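Local atomic coordinates of catechol 2,3-dioxygenase (Pseudomonas sp., PDB entry 3HPV), a protein that probably catalyses the iron(II)-dependent cleavage of catechol by O2 to (2Z,4E)-2-hydroxy-6-oxohexa-2,4-dienoate, working as a homotetramer. Residues H11-V16 against C55-E60; G212-C217 against S262-E267; C254-W259 against F266-G271. One frame throughout, in Å; residues are numbered along the deposited sequence.

Interaction 1 of 3, residues H11-V16 against C55-E60; sequences HAQVRV and CYIIRE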
loop_
_atom_site.group_PDB
_atom_site.type_symbol
_atom_site.label_atom_id
_atom_site.label_comp_id
_atom_site.label_asym_id
_atom_site.label_seq_id
_atom_site.Cartn_x
_atom_site.Cartn_y
_atom_site.Cartn_z
ATOM N N HIS A 11 17.594 -13.168 -19.851
ATOM C CA HIS A 11 17.049 -14.477 -19.571
ATOM C C HIS A 11 17.958 -15.277 -18.700
ATOM O O HIS A 11 19.160 -15.030 -18.615
ATOM C CB HIS A 11 16.754 -15.253 -20.862
ATOM C CG HIS A 11 17.955 -15.458 -21.738
ATOM N ND1 HIS A 11 17.894 -15.371 -23.112
ATOM C CD2 HIS A 11 19.233 -15.780 -21.441
ATOM C CE1 HIS A 11 19.081 -15.635 -23.624
ATOM N NE2 HIS A 11 19.914 -15.888 -22.631
ATOM N N ALA A 12 17.356 -16.232 -18.023
ATOM C CA ALA A 12 18.076 -17.158 -17.171
ATOM C C ALA A 12 17.538 -18.537 -17.570
ATOM O O ALA A 12 16.325 -18.694 -17.777
ATOM C CB ALA A 12 17.767 -16.878 -15.712
ATOM N N GLN A 13 18.426 -19.516 -17.741
ATOM C CA GLN A 13 17.970 -20.861 -18.059
ATOM C C GLN A 13 18.284 -21.637 -16.810
ATOM O O GLN A 13 19.438 -21.757 -16.415
ATOM C CB GLN A 13 18.703 -21.464 -19.252
ATOM C CG GLN A 13 18.217 -22.869 -19.524
ATOM C CD GLN A 13 18.741 -23.447 -20.819
ATOM O OE1 GLN A 13 18.306 -23.062 -21.904
ATOM N NE2 GLN A 13 19.677 -24.382 -20.711
ATOM N N VAL A 14 17.235 -22.156 -16.189
ATOM C CA VAL A 14 17.334 -22.874 -14.933
ATOM C C VAL A 14 16.972 -24.339 -15.098
ATOM O O VAL A 14 16.117 -24.695 -15.928
ATOM C CB VAL A 14 16.409 -22.179 -13.901
ATOM C CG1 VAL A 14 16.373 -22.934 -12.609
ATOM C CG2 VAL A 14 16.911 -20.740 -13.662
ATOM N N ARG A 15 17.618 -25.175 -14.290
ATOM C CA ARG A 15 17.431 -26.613 -14.347
ATOM C C ARG A 15 16.396 -27.145 -13.377
ATOM O O ARG A 15 16.538 -26.956 -12.178
ATOM C CB ARG A 15 18.762 -27.314 -14.074
ATOM C CG ARG A 15 19.843 -27.135 -15.158
ATOM C CD ARG A 15 21.028 -28.115 -14.953
ATOM N NE ARG A 15 21.801 -27.853 -13.741
ATOM C CZ ARG A 15 22.598 -26.798 -13.584
ATOM N NH1 ARG A 15 22.723 -25.915 -14.565
ATOM N NH2 ARG A 15 23.265 -26.617 -12.452
ATOM N N VAL A 16 15.351 -27.799 -13.892
ATOM C CA VAL A 16 14.337 -28.381 -13.019
ATOM C C VAL A 16 14.422 -29.902 -13.035
ATOM O O VAL A 16 14.610 -30.521 -14.092
ATOM C CB VAL A 16 12.888 -27.985 -13.400
ATOM C CG1 VAL A 16 12.693 -26.487 -13.210
ATOM C CG2 VAL A 16 12.580 -28.401 -14.831
ATOM N N CYS A 55 12.265 -14.585 -20.721
ATOM C CA CYS A 55 13.217 -14.115 -19.727
ATOM C C CYS A 55 13.564 -15.279 -18.822
ATOM O O CYS A 55 14.561 -15.229 -18.112
ATOM C CB CYS A 55 12.644 -12.966 -18.890
ATOM S SG CYS A 55 11.400 -13.448 -17.644
ATOM N N TYR A 56 12.760 -16.342 -18.857
ATOM C CA TYR A 56 13.033 -17.501 -17.995
ATOM C C TYR A 56 12.757 -18.813 -18.726
ATOM O O TYR A 56 11.614 -19.094 -19.096
ATOM C CB TYR A 56 12.167 -17.423 -16.740
ATOM C CG TYR A 56 12.684 -18.182 -15.529
ATOM C CD1 TYR A 56 13.719 -17.681 -14.745
ATOM C CD2 TYR A 56 12.077 -19.361 -15.123
ATOM C CE1 TYR A 56 14.123 -18.346 -13.577
ATOM C CE2 TYR A 56 12.465 -20.025 -13.967
ATOM C CZ TYR A 56 13.476 -19.517 -13.202
ATOM O OH TYR A 56 13.809 -20.173 -12.046
ATOM N N ILE A 57 13.810 -19.611 -18.932
ATOM C CA ILE A 57 13.689 -20.896 -19.620
ATOM C C ILE A 57 14.056 -22.030 -18.678
ATOM O O ILE A 57 15.087 -21.984 -18.003
ATOM C CB ILE A 57 14.587 -20.959 -20.866
ATOM C CG1 ILE A 57 14.233 -19.818 -21.817
ATOM C CG2 ILE A 57 14.382 -22.251 -21.602
ATOM C CD1 ILE A 57 15.077 -18.587 -21.621
ATOM N N ILE A 58 13.196 -23.045 -18.665
ATOM C CA ILE A 58 13.306 -24.225 -17.810
ATOM C C ILE A 58 13.719 -25.490 -18.566
ATOM O O ILE A 58 13.103 -25.842 -19.570
ATOM C CB ILE A 58 11.932 -24.488 -17.108
ATOM C CG1 ILE A 58 11.778 -23.569 -15.902
ATOM C CG2 ILE A 58 11.808 -25.918 -16.667
ATOM C CD1 ILE A 58 11.446 -22.170 -16.259
ATOM N N ARG A 59 14.739 -26.187 -18.070
ATOM C CA ARG A 59 15.214 -27.412 -18.718
ATOM C C ARG A 59 15.303 -28.583 -17.748
ATOM O O ARG A 59 15.933 -28.461 -16.697
ATOM C CB ARG A 59 16.606 -27.202 -19.321
ATOM C CG ARG A 59 17.164 -28.451 -19.985
ATOM C CD ARG A 59 18.485 -28.160 -20.656
ATOM N NE ARG A 59 19.533 -27.903 -19.681
ATOM C CZ ARG A 59 20.271 -28.847 -19.111
ATOM N NH1 ARG A 59 20.078 -30.124 -19.420
ATOM N NH2 ARG A 59 21.207 -28.519 -18.235
ATOM N N GLU A 60 14.704 -29.717 -18.105
ATOM C CA GLU A 60 14.759 -30.883 -17.233
ATOM C C GLU A 60 16.185 -31.416 -17.071
ATOM O O GLU A 60 16.975 -31.430 -18.012
ATOM C CB GLU A 60 13.866 -32.010 -17.753
ATOM C CG GLU A 60 13.370 -32.909 -16.616
ATOM C CD GLU A 60 12.824 -34.251 -17.078
ATOM O OE1 GLU A 60 13.646 -35.120 -17.431
ATOM O OE2 GLU A 60 11.581 -34.434 -17.079
#
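His11-Val16 and Tyr56-Glu60 run parallel, their axes 4.6 Å apart at closest and inclined at 33°, with five backbone hydrogen bonds from Ala12 N to Cys55 O at one end to Val16 N to Arg59 O at the other. On the face carrying Ala12, Val14 and Tyr56 the packing is mainly apolar. Val14 is branched at CB, as suits an extended strand, and its CG2 rests 3.7 Å from Tyr56 CZ, the two side chains crossing obliquely. CG of Tyr56 stands opposite its own backbone N (chi1 -157°), which carries the ring along the sheet toward Val14, while the hydroxyl is hydrogen-bonded to Tyr26 of helix 19-30. The face with Gln13, Arg15 and Arg59 is largely polar. Arg15 and Arg59 lie alongside each other, pointing the same way, with Arg15 CD 3.3 Å from Arg59 NH2. Asp67 of strand 65-73, which flanks 9-16 on its other side, forms salt bridges with both and a hydrogen bond with Gln13 NE2, and probably offsets the two positive charges. On the same face Ile57 CD1 packs 3.8 Å from His11 CB. Such a parallel pair, reached through helix 19-30 and two antiparallel strands, belongs to the vicinal oxygen chelate fold of extradiol dioxygenases.

Interaction 2 of 3, residues G212-C217 against S262-E267; sequences GKLHHC and SGNRFE. With FE2 (Fe (II) ion), chain E.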
loop_
_atom_site.group_PDB
_atom_site.type_symbol
_atom_site.label_atom_id
_atom_site.label_comp_id
_atom_site.label_asym_id
_atom_site.label_seq_id
_atom_site.Cartn_x
_atom_site.Cartn_y
_atom_site.Cartn_z
ATOM N N GLY A 212 29.821 -21.787 -10.099
ATOM C CA GLY A 212 28.527 -21.948 -10.741
ATOM C C GLY A 212 27.300 -22.050 -9.838
ATOM O O GLY A 212 26.255 -22.501 -10.287
ATOM N N LYS A 213 27.404 -21.661 -8.571
ATOM C CA LYS A 213 26.238 -21.749 -7.696
ATOM C C LYS A 213 25.280 -20.608 -8.015
ATOM O O LYS A 213 25.691 -19.459 -8.202
ATOM C CB LYS A 213 26.613 -21.620 -6.214
ATOM C CG LYS A 213 27.562 -22.670 -5.645
ATOM C CD LYS A 213 26.909 -24.041 -5.419
ATOM C CE LYS A 213 27.080 -24.976 -6.618
ATOM N NZ LYS A 213 26.940 -26.410 -6.212
ATOM N N LEU A 214 24.003 -20.937 -8.083
ATOM C CA LEU A 214 22.984 -19.933 -8.298
ATOM C C LEU A 214 22.313 -19.745 -6.934
ATOM O O LEU A 214 21.781 -20.703 -6.375
ATOM C CB LEU A 214 21.963 -20.425 -9.329
ATOM C CG LEU A 214 20.618 -19.723 -9.576
ATOM C CD1 LEU A 214 19.542 -20.484 -8.873
ATOM C CD2 LEU A 214 20.656 -18.254 -9.146
ATOM N N HIS A 215 22.377 -18.537 -6.375
ATOM C CA HIS A 215 21.696 -18.278 -5.101
ATOM C C HIS A 215 20.201 -18.061 -5.387
ATOM O O HIS A 215 19.327 -18.608 -4.705
ATOM C CB HIS A 215 22.249 -17.032 -4.414
ATOM C CG HIS A 215 21.594 -16.743 -3.098
ATOM N ND1 HIS A 215 21.928 -17.412 -1.941
ATOM C CD2 HIS A 215 20.591 -15.899 -2.768
ATOM C CE1 HIS A 215 21.158 -16.994 -0.954
ATOM N NE2 HIS A 215 20.339 -16.075 -1.430
ATOM N N HIS A 216 19.909 -17.233 -6.382
ATOM C CA HIS A 216 18.528 -16.987 -6.768
ATOM C C HIS A 216 18.366 -16.104 -7.968
ATOM O O HIS A 216 19.252 -15.336 -8.324
ATOM C CB HIS A 216 17.725 -16.346 -5.626
ATOM C CG HIS A 216 18.017 -14.890 -5.384
ATOM N ND1 HIS A 216 19.065 -14.455 -4.599
ATOM C CD2 HIS A 216 17.348 -13.769 -5.765
ATOM C CE1 HIS A 216 19.025 -13.133 -4.497
ATOM N NE2 HIS A 216 17.991 -12.693 -5.194
ATOM N N CYS A 217 17.208 -16.241 -8.594
ATOM C CA CYS A 217 16.810 -15.380 -9.683
ATOM C C CYS A 217 15.750 -14.488 -9.008
ATOM O O CYS A 217 15.078 -14.899 -8.029
ATOM C CB CYS A 217 16.220 -16.187 -10.840
ATOM S SG CYS A 217 17.517 -17.044 -11.836
ATOM N N SER A 262 12.025 -27.780 -7.589
ATOM C CA SER A 262 13.291 -28.493 -7.818
ATOM C C SER A 262 14.413 -28.068 -6.877
ATOM O O SER A 262 15.455 -28.716 -6.819
ATOM C CB SER A 262 13.783 -28.287 -9.265
ATOM O OG SER A 262 12.775 -28.595 -10.224
ATOM N N GLY A 263 14.214 -26.977 -6.151
ATOM C CA GLY A 263 15.252 -26.505 -5.249
ATOM C C GLY A 263 15.872 -25.201 -5.723
ATOM O O GLY A 263 16.850 -24.717 -5.160
ATOM N N ASN A 264 15.305 -24.618 -6.766
ATOM C CA ASN A 264 15.820 -23.358 -7.267
ATOM C C ASN A 264 15.181 -22.201 -6.506
ATOM O O ASN A 264 13.985 -21.976 -6.595
ATOM C CB ASN A 264 15.526 -23.219 -8.766
ATOM C CG ASN A 264 16.315 -24.208 -9.614
ATOM O OD1 ASN A 264 15.767 -24.848 -10.494
ATOM N ND2 ASN A 264 17.603 -24.318 -9.357
ATOM N N ARG A 265 15.976 -21.470 -5.741
ATOM C CA ARG A 265 15.443 -20.330 -5.012
ATOM C C ARG A 265 15.131 -19.194 -5.962
ATOM O O ARG A 265 15.865 -18.967 -6.939
ATOM C CB ARG A 265 16.449 -19.798 -3.992
ATOM C CG ARG A 265 16.083 -18.408 -3.536
ATOM C CD ARG A 265 17.032 -17.827 -2.532
ATOM N NE ARG A 265 17.180 -18.669 -1.348
ATOM C CZ ARG A 265 18.194 -19.508 -1.167
ATOM N NH1 ARG A 265 19.144 -19.610 -2.100
ATOM N NH2 ARG A 265 18.262 -20.236 -0.061
ATOM N N PHE A 266 14.041 -18.492 -5.688
ATOM C CA PHE A 266 13.679 -17.313 -6.475
ATOM C C PHE A 266 13.263 -16.184 -5.543
ATOM O O PHE A 266 13.036 -16.403 -4.358
ATOM C CB PHE A 266 12.591 -17.626 -7.525
ATOM C CG PHE A 266 11.262 -18.024 -6.958
ATOM C CD1 PHE A 266 10.245 -17.073 -6.793
ATOM C CD2 PHE A 266 11.015 -19.348 -6.606
ATOM C CE1 PHE A 266 8.987 -17.443 -6.274
ATOM C CE2 PHE A 266 9.768 -19.735 -6.089
ATOM C CZ PHE A 266 8.747 -18.781 -5.922
ATOM N N GLU A 267 13.204 -14.964 -6.064
ATOM C CA GLU A 267 12.834 -13.812 -5.244
ATOM C C GLU A 267 11.765 -12.951 -5.869
ATOM O O GLU A 267 11.812 -12.659 -7.058
ATOM C CB GLU A 267 14.063 -12.941 -4.952
ATOM C CG GLU A 267 13.758 -11.467 -4.768
ATOM C CD GLU A 267 14.992 -10.630 -4.405
ATOM O OE1 GLU A 267 15.914 -10.516 -5.249
ATOM O OE2 GLU A 267 15.046 -10.087 -3.275
HETATM FE FE FE2 E . 17.913 -10.271 -5.078
HETATM O O HOH W 1 18.733 -21.876 -5.906
#
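Across the parallel strands of a vicinal oxygen chelate domain, His216 and Glu267 bind one iron(II), and His154 completes the protein ligands. The imidazole and carboxylate planes stand nearly perpendicular, 84° apart, with Glu267 OE1, also hydrogen-bonded to Ser218, near the plane of the His216 ring at its edge. Packing is tight around Arg265 and the two histidines. His215 and His216 form a classic beta bulge opposite Leu156; His216 binds iron, and the His215 ring receives Arg265. The Arg265 guanidinium lies flat on that ring, centres 4.2 Å apart and planes at 16°, while its NH1 donates to His215 O at 2.8 Å. A bend at chi3 (-56°) turns the guanidinium back over the ring, and a salt bridge from NH2 to Asp242 helps fix it; Arg265 CG packs 3.4 Å from His216 CB. Glu267 N to Cys217 O is a short backbone bond of 2.7 Å. Toward Leu214 and the loop residue Asn264 the contact is looser: a water accepts from Arg265 N and donates to Leu214 O in place of a direct backbone bond, and Cys217 N to Arg265 O is a weak bond of 3.5 Å. At the metal end, the iron lies 2.4 Å from His216 NE2 and 2.0 Å from Glu267 OE1.

Interaction 3 of 3, residues C254-W259 against F266-G271; sequences CTIYAW and FETFMG. With FE2 (Fe (II) ion), chain E.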
loop_
_atom_site.group_PDB
_atom_site.type_symbol
_atom_site.label_atom_id
_atom_site.label_comp_id
_atom_site.label_asym_id
_atom_site.label_seq_id
_atom_site.Cartn_x
_atom_site.Cartn_y
_atom_site.Cartn_z
ATOM N N CYS A 254 11.980 -4.863 -0.296
ATOM C CA CYS A 254 11.058 -5.605 0.554
ATOM C C CYS A 254 10.799 -6.865 -0.247
ATOM O O CYS A 254 10.171 -6.816 -1.309
ATOM C CB CYS A 254 9.823 -4.763 0.772
ATOM S SG CYS A 254 10.317 -3.209 1.578
ATOM N N THR A 255 11.275 -7.989 0.286
ATOM C CA THR A 255 11.253 -9.252 -0.434
ATOM C C THR A 255 10.895 -10.585 0.255
ATOM O O THR A 255 10.825 -10.691 1.480
ATOM C CB THR A 255 12.652 -9.408 -1.062
ATOM O OG1 THR A 255 12.777 -10.671 -1.715
ATOM C CG2 THR A 255 13.697 -9.307 0.022
ATOM N N ILE A 256 10.685 -11.597 -0.583
ATOM C CA ILE A 256 10.399 -12.970 -0.167
ATOM C C ILE A 256 11.315 -13.914 -0.951
ATOM O O ILE A 256 11.362 -13.846 -2.176
ATOM C CB ILE A 256 8.957 -13.400 -0.511
ATOM C CG1 ILE A 256 7.960 -12.550 0.259
ATOM C CG2 ILE A 256 8.753 -14.885 -0.184
ATOM C CD1 ILE A 256 6.553 -12.959 0.017
ATOM N N TYR A 257 12.052 -14.770 -0.256
ATOM C CA TYR A 257 12.898 -15.763 -0.913
ATOM C C TYR A 257 12.140 -17.081 -0.823
ATOM O O TYR A 257 11.841 -17.555 0.257
ATOM C CB TYR A 257 14.246 -15.921 -0.200
ATOM C CG TYR A 257 15.269 -14.855 -0.521
ATOM C CD1 TYR A 257 14.912 -13.696 -1.215
ATOM C CD2 TYR A 257 16.588 -14.994 -0.112
ATOM C CE1 TYR A 257 15.849 -12.704 -1.485
ATOM C CE2 TYR A 257 17.536 -14.014 -0.381
ATOM C CZ TYR A 257 17.159 -12.871 -1.065
ATOM O OH TYR A 257 18.087 -11.898 -1.315
ATOM N N ALA A 258 11.814 -17.678 -1.956
ATOM C CA ALA A 258 11.079 -18.936 -1.916
ATOM C C ALA A 258 11.748 -19.969 -2.790
ATOM O O ALA A 258 12.647 -19.656 -3.570
ATOM C CB ALA A 258 9.615 -18.723 -2.351
ATOM N N TRP A 259 11.305 -21.206 -2.662
ATOM C CA TRP A 259 11.906 -22.260 -3.436
ATOM C C TRP A 259 11.035 -22.866 -4.519
ATOM O O TRP A 259 9.813 -22.945 -4.421
ATOM C CB TRP A 259 12.421 -23.378 -2.512
ATOM C CG TRP A 259 13.770 -23.114 -1.875
ATOM C CD1 TRP A 259 14.981 -23.002 -2.512
ATOM C CD2 TRP A 259 14.035 -22.925 -0.485
ATOM N NE1 TRP A 259 15.981 -22.753 -1.592
ATOM C CE2 TRP A 259 15.424 -22.701 -0.345
ATOM C CE3 TRP A 259 13.233 -22.923 0.661
ATOM C CZ2 TRP A 259 16.023 -22.475 0.894
ATOM C CZ3 TRP A 259 13.833 -22.696 1.899
ATOM C CH2 TRP A 259 15.211 -22.476 2.003
ATOM N N PHE A 266 14.041 -18.492 -5.688
ATOM C CA PHE A 266 13.679 -17.313 -6.475
ATOM C C PHE A 266 13.263 -16.184 -5.543
ATOM O O PHE A 266 13.036 -16.403 -4.358
ATOM C CB PHE A 266 12.591 -17.626 -7.525
ATOM C CG PHE A 266 11.262 -18.024 -6.958
ATOM C CD1 PHE A 266 10.245 -17.073 -6.793
ATOM C CD2 PHE A 266 11.015 -19.348 -6.606
ATOM C CE1 PHE A 266 8.987 -17.443 -6.274
ATOM C CE2 PHE A 266 9.768 -19.735 -6.089
ATOM C CZ PHE A 266 8.747 -18.781 -5.922
ATOM N N GLU A 267 13.204 -14.964 -6.064
ATOM C CA GLU A 267 12.834 -13.812 -5.244
ATOM C C GLU A 267 11.765 -12.951 -5.869
ATOM O O GLU A 267 11.812 -12.659 -7.058
ATOM C CB GLU A 267 14.063 -12.941 -4.952
ATOM C CG GLU A 267 13.758 -11.467 -4.768
ATOM C CD GLU A 267 14.992 -10.630 -4.405
ATOM O OE1 GLU A 267 15.914 -10.516 -5.249
ATOM O OE2 GLU A 267 15.046 -10.087 -3.275
ATOM N N THR A 268 10.779 -12.581 -5.056
ATOM C CA THR A 268 9.720 -11.687 -5.484
ATOM C C THR A 268 9.940 -10.473 -4.567
ATOM O O THR A 268 9.918 -10.614 -3.359
ATOM C CB THR A 268 8.309 -12.306 -5.259
ATOM O OG1 THR A 268 8.086 -12.525 -3.860
ATOM C CG2 THR A 268 8.183 -13.642 -5.993
ATOM N N PHE A 269 10.195 -9.297 -5.135
ATOM C CA PHE A 269 10.423 -8.100 -4.324
ATOM C C PHE A 269 9.988 -6.813 -5.026
ATOM O O PHE A 269 9.594 -6.833 -6.198
ATOM C CB PHE A 269 11.904 -7.946 -4.011
ATOM C CG PHE A 269 12.687 -7.286 -5.125
ATOM C CD1 PHE A 269 12.881 -7.933 -6.336
ATOM C CD2 PHE A 269 13.201 -5.998 -4.964
ATOM C CE1 PHE A 269 13.586 -7.307 -7.385
ATOM C CE2 PHE A 269 13.905 -5.356 -5.994
ATOM C CZ PHE A 269 14.103 -6.014 -7.215
ATOM N N MET A 270 10.067 -5.695 -4.294
ATOM C CA MET A 270 9.779 -4.380 -4.858
ATOM C C MET A 270 10.551 -3.356 -4.044
ATOM O O MET A 270 11.028 -3.655 -2.959
ATOM C CB MET A 270 8.276 -4.071 -4.867
ATOM C CG MET A 270 7.666 -3.773 -3.518
ATOM S SD MET A 270 7.871 -2.042 -3.027
ATOM C CE MET A 270 7.590 -1.155 -4.701
ATOM N N GLY A 271 10.721 -2.161 -4.590
ATOM C CA GLY A 271 11.432 -1.125 -3.861
ATOM C C GLY A 271 12.912 -1.014 -4.165
ATOM O O GLY A 271 13.517 -1.961 -4.623
HETATM FE FE FE2 E . 17.913 -10.271 -5.078
#
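Thr255 and Glu267 meet across an antiparallel beta hairpin, strands 254-259 and 265-270, near one edge of the iron-binding sheet. The strand axes run at 167° and approach to 4.8 Å. Six backbone hydrogen bonds join the hydrogen-bonded pairs Cys254-Met270, Ile256-Thr268 and Ala258-Phe266, two to each. Between them, the non-hydrogen-bonded pairs Thr255-Phe269 and Tyr257-Glu267 direct their side chains to the metal side.

On that side the carboxylate of Glu267 is gripped at both oxygens. OE1 binds the iron and is hydrogen-bonded to Ser218, while OE2 takes the Thr255 hydroxyl at 2.8 Å through its anti lone pair. With OG1 trans to the amide nitrogen (chi1 176°), the Thr255 hydroxyl reaches OE2, the two side chains crossing at about a right angle; Thr255 CB meanwhile packs 3.4 Å from Phe269 CB. Tyr257 runs alongside Glu267, its ring plane 82° from the carboxylate and its edge carbon CE1 3.3 Å from Glu267 OE2. The phenol carries on past the carboxylate to a hydrogen bond with Asp294.

The opposite face is mostly apolar and is partly covered by Met234 of helix 224-236, while Cys254 packs on Trp224 and on Leu228 of another subunit. The methyl of Ala258 makes a CH-pi contact over the Phe266 ring, CB 4.1 Å from the centroid, and alanine is small enough for the ring to close over it. Trp259 O approaches the edge of the same ring, 3.6 Å from Phe266 CE2. Ile256 CB packs 3.6 Å from Thr268 OG1, a buried hydroxyl with no partner in the model.

Thr255 is thus a second-shell residue: with OE1 committed to iron and Ser218 and OE2 to the threonine hydroxyl, these bonds probably restrain the rotation of the carboxylate, consistent with single-oxygen coordination of the metal by Glu267.

Interactions 2 and 3 share Phe266 and Glu267, so strand 265-270 is the common element, with 213-220 on one side and 254-259 on the other; their centres lie 12 Å apart. Between them they supply two of the iron ligands and a second-shell threonine, and they touch beside the metal, His216 CE1 lying 3.5 Å from Tyr257 OH. Interaction 1 belongs to the other sheet, its centre 11 Å from that of interaction 2. These two contacts touch at several points, among them Ala12 CB to Cys217 SG at 3.9 Å, and the side chain of Tyr56 lies about 12 Å from the iron. Interactions 1 and 3 do not touch, with nearest atoms about 5 Å apart.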